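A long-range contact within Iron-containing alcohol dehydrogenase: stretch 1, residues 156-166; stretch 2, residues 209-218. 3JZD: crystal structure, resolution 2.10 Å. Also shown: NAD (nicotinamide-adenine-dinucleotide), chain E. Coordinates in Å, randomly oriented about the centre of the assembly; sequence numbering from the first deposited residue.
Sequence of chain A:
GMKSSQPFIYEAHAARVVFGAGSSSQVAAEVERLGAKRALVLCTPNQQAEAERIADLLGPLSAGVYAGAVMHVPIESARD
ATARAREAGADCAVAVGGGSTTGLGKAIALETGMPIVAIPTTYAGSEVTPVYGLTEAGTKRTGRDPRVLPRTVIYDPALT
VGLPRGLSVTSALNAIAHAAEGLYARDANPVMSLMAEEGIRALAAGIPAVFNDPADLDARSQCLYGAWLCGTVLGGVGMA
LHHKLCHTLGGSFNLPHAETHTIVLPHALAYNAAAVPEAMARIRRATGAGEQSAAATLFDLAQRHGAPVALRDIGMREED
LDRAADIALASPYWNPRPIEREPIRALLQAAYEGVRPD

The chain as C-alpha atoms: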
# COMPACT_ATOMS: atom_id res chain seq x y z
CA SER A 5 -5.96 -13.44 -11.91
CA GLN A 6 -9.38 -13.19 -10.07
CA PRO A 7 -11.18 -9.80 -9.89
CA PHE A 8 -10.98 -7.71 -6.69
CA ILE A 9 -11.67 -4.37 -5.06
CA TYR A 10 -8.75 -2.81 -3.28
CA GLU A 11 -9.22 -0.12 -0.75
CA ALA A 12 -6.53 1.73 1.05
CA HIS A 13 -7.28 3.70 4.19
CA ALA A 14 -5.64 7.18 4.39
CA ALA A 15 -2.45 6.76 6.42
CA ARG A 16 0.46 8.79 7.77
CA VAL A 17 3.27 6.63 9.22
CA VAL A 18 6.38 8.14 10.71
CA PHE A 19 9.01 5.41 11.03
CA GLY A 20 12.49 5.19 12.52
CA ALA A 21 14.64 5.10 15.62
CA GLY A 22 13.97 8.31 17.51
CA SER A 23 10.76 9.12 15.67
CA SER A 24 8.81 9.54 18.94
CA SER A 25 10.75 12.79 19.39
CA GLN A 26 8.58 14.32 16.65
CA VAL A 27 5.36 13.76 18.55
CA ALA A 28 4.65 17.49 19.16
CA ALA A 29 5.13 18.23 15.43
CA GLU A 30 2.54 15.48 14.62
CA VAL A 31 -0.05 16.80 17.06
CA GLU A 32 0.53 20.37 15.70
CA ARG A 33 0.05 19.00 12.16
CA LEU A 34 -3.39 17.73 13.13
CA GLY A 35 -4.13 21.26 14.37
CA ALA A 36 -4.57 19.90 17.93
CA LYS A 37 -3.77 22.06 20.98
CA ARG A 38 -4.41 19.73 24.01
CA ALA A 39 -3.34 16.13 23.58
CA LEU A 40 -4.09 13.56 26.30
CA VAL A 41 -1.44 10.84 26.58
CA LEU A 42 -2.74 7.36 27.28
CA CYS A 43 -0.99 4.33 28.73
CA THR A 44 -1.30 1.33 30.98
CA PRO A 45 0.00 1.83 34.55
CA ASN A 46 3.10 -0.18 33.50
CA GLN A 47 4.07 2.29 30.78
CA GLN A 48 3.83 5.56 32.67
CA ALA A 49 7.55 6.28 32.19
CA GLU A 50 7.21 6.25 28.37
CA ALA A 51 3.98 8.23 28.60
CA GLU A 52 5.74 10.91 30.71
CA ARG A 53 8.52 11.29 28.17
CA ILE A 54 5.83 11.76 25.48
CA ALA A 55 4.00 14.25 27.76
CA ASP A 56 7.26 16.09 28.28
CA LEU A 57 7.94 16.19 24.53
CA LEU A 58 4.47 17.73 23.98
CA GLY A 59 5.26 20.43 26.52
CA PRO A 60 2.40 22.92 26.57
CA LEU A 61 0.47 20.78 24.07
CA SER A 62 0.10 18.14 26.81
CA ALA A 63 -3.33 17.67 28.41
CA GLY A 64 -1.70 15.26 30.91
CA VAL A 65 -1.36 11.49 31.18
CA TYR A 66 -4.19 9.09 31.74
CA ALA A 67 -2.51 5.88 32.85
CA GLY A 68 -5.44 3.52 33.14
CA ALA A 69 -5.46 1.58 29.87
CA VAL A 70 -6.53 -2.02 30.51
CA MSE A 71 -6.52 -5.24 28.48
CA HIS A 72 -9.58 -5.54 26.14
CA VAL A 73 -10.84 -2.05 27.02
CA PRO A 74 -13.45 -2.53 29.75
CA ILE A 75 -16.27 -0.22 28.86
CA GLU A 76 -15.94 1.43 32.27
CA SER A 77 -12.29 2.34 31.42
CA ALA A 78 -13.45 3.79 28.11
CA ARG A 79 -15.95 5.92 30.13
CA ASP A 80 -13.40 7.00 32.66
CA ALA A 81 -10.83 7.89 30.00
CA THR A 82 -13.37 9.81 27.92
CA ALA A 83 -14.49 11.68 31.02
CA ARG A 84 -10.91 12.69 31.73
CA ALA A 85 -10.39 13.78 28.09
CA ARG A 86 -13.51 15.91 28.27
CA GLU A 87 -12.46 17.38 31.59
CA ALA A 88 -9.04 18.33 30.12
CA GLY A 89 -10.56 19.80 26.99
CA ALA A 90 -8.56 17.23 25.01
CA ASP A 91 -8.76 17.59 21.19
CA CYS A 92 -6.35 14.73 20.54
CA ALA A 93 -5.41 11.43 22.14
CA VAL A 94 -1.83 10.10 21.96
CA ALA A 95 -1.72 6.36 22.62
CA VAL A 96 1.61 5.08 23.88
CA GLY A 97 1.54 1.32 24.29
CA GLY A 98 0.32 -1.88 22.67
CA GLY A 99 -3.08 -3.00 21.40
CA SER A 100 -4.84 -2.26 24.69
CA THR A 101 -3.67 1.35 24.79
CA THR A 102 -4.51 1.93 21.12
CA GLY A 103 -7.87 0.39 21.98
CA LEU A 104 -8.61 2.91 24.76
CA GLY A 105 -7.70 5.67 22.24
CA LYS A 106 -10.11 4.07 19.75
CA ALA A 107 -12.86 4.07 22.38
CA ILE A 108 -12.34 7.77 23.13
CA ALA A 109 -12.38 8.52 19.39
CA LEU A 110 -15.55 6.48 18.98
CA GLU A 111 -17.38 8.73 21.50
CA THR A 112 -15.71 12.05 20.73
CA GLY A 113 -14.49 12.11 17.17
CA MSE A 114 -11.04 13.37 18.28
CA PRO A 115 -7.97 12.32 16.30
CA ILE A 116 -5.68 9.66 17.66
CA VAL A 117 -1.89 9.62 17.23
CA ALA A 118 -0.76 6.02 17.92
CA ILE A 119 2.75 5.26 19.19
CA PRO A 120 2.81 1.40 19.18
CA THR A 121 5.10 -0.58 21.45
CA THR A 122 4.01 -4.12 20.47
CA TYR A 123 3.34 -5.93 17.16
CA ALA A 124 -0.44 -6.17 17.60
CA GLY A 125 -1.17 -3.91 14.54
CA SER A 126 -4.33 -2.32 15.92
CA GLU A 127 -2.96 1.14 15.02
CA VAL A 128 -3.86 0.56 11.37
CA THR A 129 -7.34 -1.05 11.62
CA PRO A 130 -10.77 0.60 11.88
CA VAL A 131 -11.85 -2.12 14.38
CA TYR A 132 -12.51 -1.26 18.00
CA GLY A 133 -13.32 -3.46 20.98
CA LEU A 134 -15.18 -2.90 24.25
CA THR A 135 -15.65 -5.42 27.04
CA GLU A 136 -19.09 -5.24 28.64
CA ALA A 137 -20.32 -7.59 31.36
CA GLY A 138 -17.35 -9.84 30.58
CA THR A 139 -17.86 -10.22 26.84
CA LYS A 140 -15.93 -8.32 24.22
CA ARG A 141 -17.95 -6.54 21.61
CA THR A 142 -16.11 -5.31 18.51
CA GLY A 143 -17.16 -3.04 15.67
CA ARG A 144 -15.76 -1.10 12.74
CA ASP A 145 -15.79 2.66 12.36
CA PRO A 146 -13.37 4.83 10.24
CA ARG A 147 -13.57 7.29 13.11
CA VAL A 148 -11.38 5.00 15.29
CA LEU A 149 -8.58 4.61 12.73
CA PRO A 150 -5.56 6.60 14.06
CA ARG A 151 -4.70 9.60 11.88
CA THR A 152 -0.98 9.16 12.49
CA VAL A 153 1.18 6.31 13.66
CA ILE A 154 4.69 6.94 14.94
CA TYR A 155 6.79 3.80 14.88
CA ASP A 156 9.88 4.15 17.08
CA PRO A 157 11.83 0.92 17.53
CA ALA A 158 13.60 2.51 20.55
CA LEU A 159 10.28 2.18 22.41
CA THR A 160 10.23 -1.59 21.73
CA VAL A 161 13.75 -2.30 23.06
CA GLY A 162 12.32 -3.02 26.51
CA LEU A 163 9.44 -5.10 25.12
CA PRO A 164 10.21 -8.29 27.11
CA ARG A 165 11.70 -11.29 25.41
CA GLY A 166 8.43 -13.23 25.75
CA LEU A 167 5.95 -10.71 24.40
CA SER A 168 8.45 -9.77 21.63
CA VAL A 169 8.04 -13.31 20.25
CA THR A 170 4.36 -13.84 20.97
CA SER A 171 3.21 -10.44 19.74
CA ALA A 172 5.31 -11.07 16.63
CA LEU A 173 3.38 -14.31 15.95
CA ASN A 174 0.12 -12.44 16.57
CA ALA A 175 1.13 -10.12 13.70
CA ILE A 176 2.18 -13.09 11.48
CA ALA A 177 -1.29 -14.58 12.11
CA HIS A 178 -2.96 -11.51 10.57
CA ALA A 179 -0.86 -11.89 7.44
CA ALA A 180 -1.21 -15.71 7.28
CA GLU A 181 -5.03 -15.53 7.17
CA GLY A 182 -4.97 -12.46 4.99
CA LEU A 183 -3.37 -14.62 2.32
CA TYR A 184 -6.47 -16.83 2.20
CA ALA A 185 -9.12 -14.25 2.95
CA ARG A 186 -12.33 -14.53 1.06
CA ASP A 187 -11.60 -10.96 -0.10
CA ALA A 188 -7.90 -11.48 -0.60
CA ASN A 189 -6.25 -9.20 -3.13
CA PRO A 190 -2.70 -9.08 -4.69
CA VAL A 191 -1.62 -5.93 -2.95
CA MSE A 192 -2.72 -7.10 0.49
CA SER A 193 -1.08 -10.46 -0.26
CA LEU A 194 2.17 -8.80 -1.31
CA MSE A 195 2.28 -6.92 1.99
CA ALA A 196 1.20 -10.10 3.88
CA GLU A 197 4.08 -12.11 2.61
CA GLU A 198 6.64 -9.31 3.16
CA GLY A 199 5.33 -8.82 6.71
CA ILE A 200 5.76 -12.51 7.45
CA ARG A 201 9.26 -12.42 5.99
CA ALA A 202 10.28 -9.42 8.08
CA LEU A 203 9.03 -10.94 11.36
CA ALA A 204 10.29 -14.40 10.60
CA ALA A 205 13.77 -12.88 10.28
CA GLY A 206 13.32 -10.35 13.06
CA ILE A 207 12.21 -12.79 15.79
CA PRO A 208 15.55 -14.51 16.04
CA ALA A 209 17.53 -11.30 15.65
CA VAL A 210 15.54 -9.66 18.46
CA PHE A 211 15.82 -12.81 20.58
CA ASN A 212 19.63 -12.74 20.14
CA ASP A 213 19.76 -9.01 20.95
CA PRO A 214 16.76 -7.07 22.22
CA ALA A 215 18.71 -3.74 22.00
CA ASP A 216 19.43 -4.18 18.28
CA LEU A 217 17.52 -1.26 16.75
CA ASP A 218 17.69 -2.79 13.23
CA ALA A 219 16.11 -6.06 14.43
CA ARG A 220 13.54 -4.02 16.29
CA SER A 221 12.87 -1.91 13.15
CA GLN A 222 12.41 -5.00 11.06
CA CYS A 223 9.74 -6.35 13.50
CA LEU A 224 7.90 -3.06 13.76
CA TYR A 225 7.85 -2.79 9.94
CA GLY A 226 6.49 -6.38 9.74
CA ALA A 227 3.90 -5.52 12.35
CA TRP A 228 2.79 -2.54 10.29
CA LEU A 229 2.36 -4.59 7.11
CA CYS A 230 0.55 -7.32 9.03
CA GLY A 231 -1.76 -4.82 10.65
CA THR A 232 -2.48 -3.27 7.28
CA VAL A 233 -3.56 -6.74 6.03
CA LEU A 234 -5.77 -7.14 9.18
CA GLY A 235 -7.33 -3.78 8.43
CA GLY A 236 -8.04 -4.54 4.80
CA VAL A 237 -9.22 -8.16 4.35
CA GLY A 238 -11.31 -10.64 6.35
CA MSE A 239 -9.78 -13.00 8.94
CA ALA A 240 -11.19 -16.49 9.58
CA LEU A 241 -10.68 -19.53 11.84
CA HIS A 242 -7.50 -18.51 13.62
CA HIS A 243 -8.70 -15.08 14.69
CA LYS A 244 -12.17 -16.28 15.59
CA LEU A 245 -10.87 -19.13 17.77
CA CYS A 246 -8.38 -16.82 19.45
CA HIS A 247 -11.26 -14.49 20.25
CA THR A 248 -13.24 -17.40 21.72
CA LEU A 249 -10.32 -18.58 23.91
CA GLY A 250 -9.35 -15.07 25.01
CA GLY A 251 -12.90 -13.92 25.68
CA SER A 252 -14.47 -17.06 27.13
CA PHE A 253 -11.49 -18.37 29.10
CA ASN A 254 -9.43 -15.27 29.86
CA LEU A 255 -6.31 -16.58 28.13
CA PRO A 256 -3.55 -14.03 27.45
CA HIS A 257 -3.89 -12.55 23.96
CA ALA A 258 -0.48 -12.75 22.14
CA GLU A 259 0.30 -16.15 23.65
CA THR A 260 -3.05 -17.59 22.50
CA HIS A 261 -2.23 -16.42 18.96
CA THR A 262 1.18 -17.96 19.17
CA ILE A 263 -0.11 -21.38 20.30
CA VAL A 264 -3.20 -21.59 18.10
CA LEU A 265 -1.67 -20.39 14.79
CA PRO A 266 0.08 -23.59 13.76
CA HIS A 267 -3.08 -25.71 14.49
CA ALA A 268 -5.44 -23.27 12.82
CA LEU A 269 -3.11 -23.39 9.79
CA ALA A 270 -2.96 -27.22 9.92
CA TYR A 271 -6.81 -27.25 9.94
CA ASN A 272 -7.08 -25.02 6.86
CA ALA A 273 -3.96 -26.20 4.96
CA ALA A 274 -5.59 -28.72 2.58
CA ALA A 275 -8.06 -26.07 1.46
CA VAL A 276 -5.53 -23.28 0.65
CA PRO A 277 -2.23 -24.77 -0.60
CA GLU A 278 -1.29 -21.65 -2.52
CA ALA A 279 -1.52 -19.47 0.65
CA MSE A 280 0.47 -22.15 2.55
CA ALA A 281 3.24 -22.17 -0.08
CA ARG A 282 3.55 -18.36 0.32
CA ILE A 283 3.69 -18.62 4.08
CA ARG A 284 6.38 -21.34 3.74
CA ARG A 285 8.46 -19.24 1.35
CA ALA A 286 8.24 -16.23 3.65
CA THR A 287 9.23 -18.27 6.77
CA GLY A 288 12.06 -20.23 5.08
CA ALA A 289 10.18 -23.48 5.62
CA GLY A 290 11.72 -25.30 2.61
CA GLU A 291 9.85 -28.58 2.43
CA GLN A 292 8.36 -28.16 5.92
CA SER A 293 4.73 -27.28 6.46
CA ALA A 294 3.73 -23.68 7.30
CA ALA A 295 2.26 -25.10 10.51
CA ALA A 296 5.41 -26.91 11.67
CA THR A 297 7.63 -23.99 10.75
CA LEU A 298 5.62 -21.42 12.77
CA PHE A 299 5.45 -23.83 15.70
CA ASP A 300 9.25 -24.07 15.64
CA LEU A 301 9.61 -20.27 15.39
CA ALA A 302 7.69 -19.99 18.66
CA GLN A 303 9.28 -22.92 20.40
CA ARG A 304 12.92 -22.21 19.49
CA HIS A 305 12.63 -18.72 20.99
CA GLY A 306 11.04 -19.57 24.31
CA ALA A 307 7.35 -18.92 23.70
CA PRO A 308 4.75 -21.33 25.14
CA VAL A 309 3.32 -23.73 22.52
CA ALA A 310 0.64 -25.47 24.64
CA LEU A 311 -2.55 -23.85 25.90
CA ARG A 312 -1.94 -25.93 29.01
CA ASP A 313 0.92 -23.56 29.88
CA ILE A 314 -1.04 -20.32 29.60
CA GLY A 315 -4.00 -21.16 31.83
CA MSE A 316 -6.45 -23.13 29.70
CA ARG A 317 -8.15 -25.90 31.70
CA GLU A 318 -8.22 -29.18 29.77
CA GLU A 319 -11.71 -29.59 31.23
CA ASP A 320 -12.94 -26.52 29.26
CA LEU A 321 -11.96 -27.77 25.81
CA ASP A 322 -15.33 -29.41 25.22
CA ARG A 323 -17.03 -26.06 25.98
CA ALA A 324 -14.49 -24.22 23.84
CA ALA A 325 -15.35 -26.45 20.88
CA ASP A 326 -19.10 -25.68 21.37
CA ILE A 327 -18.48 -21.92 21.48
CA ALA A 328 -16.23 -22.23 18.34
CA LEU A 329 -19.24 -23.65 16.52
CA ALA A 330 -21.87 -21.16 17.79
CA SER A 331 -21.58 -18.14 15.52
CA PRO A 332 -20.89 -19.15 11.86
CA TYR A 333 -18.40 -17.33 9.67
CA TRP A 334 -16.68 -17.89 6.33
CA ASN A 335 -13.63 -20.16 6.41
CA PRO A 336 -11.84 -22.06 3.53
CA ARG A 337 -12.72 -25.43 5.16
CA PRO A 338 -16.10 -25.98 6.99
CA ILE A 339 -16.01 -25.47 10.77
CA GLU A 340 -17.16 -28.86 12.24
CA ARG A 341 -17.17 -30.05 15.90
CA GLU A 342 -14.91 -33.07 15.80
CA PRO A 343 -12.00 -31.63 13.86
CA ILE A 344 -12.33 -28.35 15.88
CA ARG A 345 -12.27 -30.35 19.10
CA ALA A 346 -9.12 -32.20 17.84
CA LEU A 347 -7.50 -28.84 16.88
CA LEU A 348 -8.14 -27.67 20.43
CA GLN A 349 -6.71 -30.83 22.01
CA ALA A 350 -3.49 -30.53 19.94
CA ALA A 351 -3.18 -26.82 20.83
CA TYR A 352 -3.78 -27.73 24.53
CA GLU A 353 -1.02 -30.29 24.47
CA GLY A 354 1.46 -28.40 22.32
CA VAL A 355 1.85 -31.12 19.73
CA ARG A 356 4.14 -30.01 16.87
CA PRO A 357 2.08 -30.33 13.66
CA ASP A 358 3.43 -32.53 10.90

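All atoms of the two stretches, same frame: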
# COMPACT_ATOMS: atom_id res chain seq x y z
N ASP A 156 8.54 3.88 16.55
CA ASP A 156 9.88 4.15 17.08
C ASP A 156 10.39 2.85 17.70
O ASP A 156 9.96 2.47 18.79
CB ASP A 156 9.83 5.28 18.14
CG ASP A 156 11.19 5.76 18.54
OD1 ASP A 156 12.17 5.05 18.24
OD2 ASP A 156 11.31 6.85 19.11
N PRO A 157 11.29 2.15 17.00
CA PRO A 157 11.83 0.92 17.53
C PRO A 157 12.54 1.07 18.88
O PRO A 157 12.69 0.09 19.59
CB PRO A 157 12.83 0.51 16.46
CG PRO A 157 13.19 1.77 15.81
CD PRO A 157 11.93 2.53 15.74
N ALA A 158 12.99 2.27 19.22
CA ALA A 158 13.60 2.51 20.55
C ALA A 158 12.60 2.23 21.67
O ALA A 158 12.99 1.84 22.77
CB ALA A 158 14.08 3.90 20.64
N LEU A 159 11.31 2.44 21.41
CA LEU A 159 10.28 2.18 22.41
C LEU A 159 9.92 0.69 22.52
O LEU A 159 9.14 0.31 23.36
CB LEU A 159 9.01 3.03 22.18
CG LEU A 159 9.16 4.56 22.18
CD1 LEU A 159 7.79 5.27 22.19
CD2 LEU A 159 10.02 5.06 23.30
N THR A 160 10.47 -0.16 21.65
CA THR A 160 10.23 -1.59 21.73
C THR A 160 11.44 -2.33 22.28
O THR A 160 11.36 -3.51 22.50
CB THR A 160 9.83 -2.19 20.36
OG1 THR A 160 10.91 -2.04 19.44
CG2 THR A 160 8.68 -1.47 19.80
N VAL A 161 12.54 -1.64 22.53
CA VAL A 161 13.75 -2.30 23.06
C VAL A 161 13.46 -3.05 24.37
O VAL A 161 13.88 -4.17 24.55
CB VAL A 161 14.93 -1.28 23.24
CG1 VAL A 161 16.06 -1.85 24.17
CG2 VAL A 161 15.48 -0.89 21.89
N GLY A 162 12.69 -2.43 25.25
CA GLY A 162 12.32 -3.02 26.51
C GLY A 162 11.10 -3.92 26.43
O GLY A 162 10.66 -4.42 27.43
N LEU A 163 10.53 -4.15 25.24
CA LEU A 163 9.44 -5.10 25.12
C LEU A 163 10.09 -6.42 25.59
O LEU A 163 11.09 -6.83 25.04
CB LEU A 163 8.97 -5.22 23.69
CG LEU A 163 7.75 -6.12 23.44
CD1 LEU A 163 6.56 -5.62 24.20
CD2 LEU A 163 7.45 -6.17 21.95
N PRO A 164 9.55 -7.08 26.62
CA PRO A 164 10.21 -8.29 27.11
C PRO A 164 10.37 -9.36 26.06
O PRO A 164 9.65 -9.38 25.05
CB PRO A 164 9.29 -8.79 28.22
CG PRO A 164 8.52 -7.59 28.67
CD PRO A 164 8.34 -6.76 27.38
N ARG A 165 11.34 -10.23 26.32
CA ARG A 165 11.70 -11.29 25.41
C ARG A 165 10.50 -12.18 25.05
O ARG A 165 10.37 -12.62 23.92
CB ARG A 165 12.82 -12.11 26.03
CG ARG A 165 13.35 -13.22 25.12
CD ARG A 165 14.50 -13.98 25.77
NE ARG A 165 15.56 -13.06 26.16
CZ ARG A 165 16.44 -12.50 25.34
NH1 ARG A 165 16.44 -12.79 24.05
NH2 ARG A 165 17.35 -11.67 25.81
N GLY A 166 9.59 -12.40 26.01
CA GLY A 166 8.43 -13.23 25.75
C GLY A 166 7.40 -12.58 24.82
O GLY A 166 7.01 -13.14 23.76
N ALA A 209 16.56 -12.36 15.44
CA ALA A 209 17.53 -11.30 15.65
C ALA A 209 17.23 -10.56 16.97
O ALA A 209 18.14 -10.26 17.73
CB ALA A 209 17.56 -10.31 14.41
N VAL A 210 15.96 -10.34 17.26
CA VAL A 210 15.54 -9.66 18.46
C VAL A 210 15.83 -10.56 19.68
O VAL A 210 16.32 -10.08 20.71
CB VAL A 210 14.06 -9.23 18.39
CG1 VAL A 210 13.50 -8.89 19.74
CG2 VAL A 210 13.92 -8.07 17.43
N PHE A 211 15.56 -11.85 19.53
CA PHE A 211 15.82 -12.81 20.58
C PHE A 211 17.33 -12.83 20.92
O PHE A 211 17.70 -12.87 22.09
CB PHE A 211 15.38 -14.18 20.13
CG PHE A 211 15.49 -15.22 21.19
CD1 PHE A 211 14.51 -15.34 22.15
CD2 PHE A 211 16.56 -16.11 21.21
CE1 PHE A 211 14.59 -16.32 23.13
CE2 PHE A 211 16.64 -17.09 22.19
CZ PHE A 211 15.66 -17.19 23.14
N ASN A 212 18.19 -12.76 19.91
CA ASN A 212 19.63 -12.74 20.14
C ASN A 212 20.03 -11.41 20.79
O ASN A 212 20.86 -11.39 21.69
CB ASN A 212 20.36 -12.95 18.81
CG ASN A 212 21.88 -12.87 18.94
OD1 ASN A 212 22.51 -13.69 19.61
ND2 ASN A 212 22.48 -11.89 18.26
N ASP A 213 19.42 -10.29 20.38
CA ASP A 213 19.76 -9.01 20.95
C ASP A 213 18.58 -8.07 21.00
O ASP A 213 18.33 -7.37 20.05
CB ASP A 213 20.89 -8.38 20.13
CG ASP A 213 21.45 -7.08 20.76
OD1 ASP A 213 21.00 -6.62 21.84
OD2 ASP A 213 22.39 -6.53 20.14
N PRO A 214 17.91 -7.97 22.17
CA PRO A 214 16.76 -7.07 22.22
C PRO A 214 17.06 -5.58 22.06
O PRO A 214 16.12 -4.83 21.79
CB PRO A 214 16.10 -7.39 23.57
CG PRO A 214 17.16 -8.09 24.34
CD PRO A 214 18.07 -8.76 23.40
N ALA A 215 18.32 -5.16 22.19
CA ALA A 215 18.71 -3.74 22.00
C ALA A 215 19.13 -3.44 20.56
O ALA A 215 19.54 -2.34 20.26
CB ALA A 215 19.86 -3.33 22.99
N ASP A 216 19.04 -4.40 19.67
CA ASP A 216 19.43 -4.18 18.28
C ASP A 216 18.33 -3.38 17.59
O ASP A 216 17.27 -3.91 17.34
CB ASP A 216 19.64 -5.56 17.65
CG ASP A 216 19.99 -5.51 16.19
OD1 ASP A 216 19.85 -4.46 15.57
OD2 ASP A 216 20.38 -6.58 15.66
N LEU A 217 18.56 -2.10 17.32
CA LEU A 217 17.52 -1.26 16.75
C LEU A 217 17.15 -1.65 15.30
O LEU A 217 16.05 -1.39 14.90
CB LEU A 217 17.85 0.24 16.85
CG LEU A 217 17.88 0.77 18.28
CD1 LEU A 217 18.54 2.18 18.32
CD2 LEU A 217 16.49 0.80 18.84
N ASP A 218 18.05 -2.32 14.57
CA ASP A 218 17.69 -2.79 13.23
C ASP A 218 16.73 -3.98 13.32
O ASP A 218 15.75 -4.01 12.59
CB ASP A 218 18.91 -3.21 12.43
CG ASP A 218 19.79 -2.03 12.01
OD1 ASP A 218 19.29 -0.92 11.73
OD2 ASP A 218 21.00 -2.26 11.93
PA NAD E . -1.20 -5.16 25.54
O1A NAD E . -1.49 -3.83 24.92
O2A NAD E . -2.41 -5.65 26.20
O5B NAD E . 0.17 -5.11 26.39
C5B NAD E . 0.47 -6.13 27.34
C4B NAD E . 1.42 -5.56 28.39
O4B NAD E . 2.68 -5.25 27.84
C3B NAD E . 0.89 -4.25 28.95
O3B NAD E . 1.08 -4.18 30.33
C2B NAD E . 1.77 -3.19 28.33
O2B NAD E . 1.87 -2.04 29.14
C1B NAD E . 3.08 -3.95 28.19
N9A NAD E . 3.92 -3.42 27.11
C8A NAD E . 3.48 -3.17 25.84
N7A NAD E . 4.53 -2.72 25.12
C5A NAD E . 5.62 -2.66 25.90
C6A NAD E . 6.93 -2.23 25.67
N6A NAD E . 7.43 -2.09 24.46
N1A NAD E . 7.82 -2.24 26.71
C2A NAD E . 7.43 -2.67 27.96
N3A NAD E . 6.14 -3.11 28.19
C4A NAD E . 5.23 -3.08 27.17
O3 NAD E . -0.76 -6.32 24.49
PN NAD E . -1.06 -6.36 22.91
O1N NAD E . -0.86 -7.84 22.58
O2N NAD E . -0.32 -5.28 22.23
O5D NAD E . -2.56 -5.98 22.72
C5D NAD E . -3.56 -6.96 22.75
C4D NAD E . -4.88 -6.23 22.88
O4D NAD E . -5.06 -5.48 21.71
C3D NAD E . -6.05 -7.19 22.96
O3D NAD E . -7.10 -6.55 23.62
C2D NAD E . -6.39 -7.40 21.52
O2D NAD E . -7.69 -7.91 21.34
C1D NAD E . -6.18 -5.98 21.00
N1N NAD E . -5.98 -5.96 19.54
C2N NAD E . -6.91 -5.31 18.77
C3N NAD E . -6.77 -5.26 17.39
C7N NAD E . -7.75 -4.47 16.55
O7N NAD E . -7.56 -4.37 15.17
N7N NAD E . -8.77 -3.82 17.08
C4N NAD E . -5.65 -5.87 16.80
C5N NAD E . -4.70 -6.51 17.59
C6N NAD E . -4.87 -6.53 18.98

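The polar part of this contact rests on one residue, Arg 165. Its NH1 donates to the backbone O of Phe 211 at 2.3 Å, with an N-H...O angle of 130°. This is the single hydrogen bond between the stretches, and its length is well below the usual 2.8 to 3.0 Å, so the exact separation deserves caution. The acceptor lies near the guanidinium plane, at its edge, where the N-H bonds point. Phe 211 belongs to the last turn of a helix that gives way at Asp 213, and carbonyls at such an end commonly lack a partner within the helix.

The same arginine also makes a cation-pi interaction. Its CZ stands 5.0 Å from the centroid of the Phe 211 ring and 20° off the ring normal, which puts the charge over the face. The aliphatic part of the side chain joins in, with Arg 165 CD 3.5 Å from Phe 211 CE1. The CA-to-CB bond of Arg 165 points sideways; trans chi1 and chi2 extend the chain, and chi3 near -56° turns it before the guanidinium.

Apolar packing dominates at the other end. Leu 217 CD2 approaches Val 161 CG2 at 3.6 Å, Ala 158 CB at 4.3 Å and Pro 157 CB at 4.4 Å, so one methyl serves three residues. Val 161 reaches a second partner through its other methyl, CG1, 4.2 Å from Ala 215 CB.

Local bonds brace both sides. Thr 160 OG1 donates to Pro 157 O at 2.8 Å, and Ala 158 N to Asp 156 OD1 at 3.1 Å. In the second stretch, Ala 215 N donates to Asp 213 OD1 at 3.1 Å within a type I turn, while Asp 216 OD1 caps the following helix through a weak 3.0 Å bond from Asp 218 N.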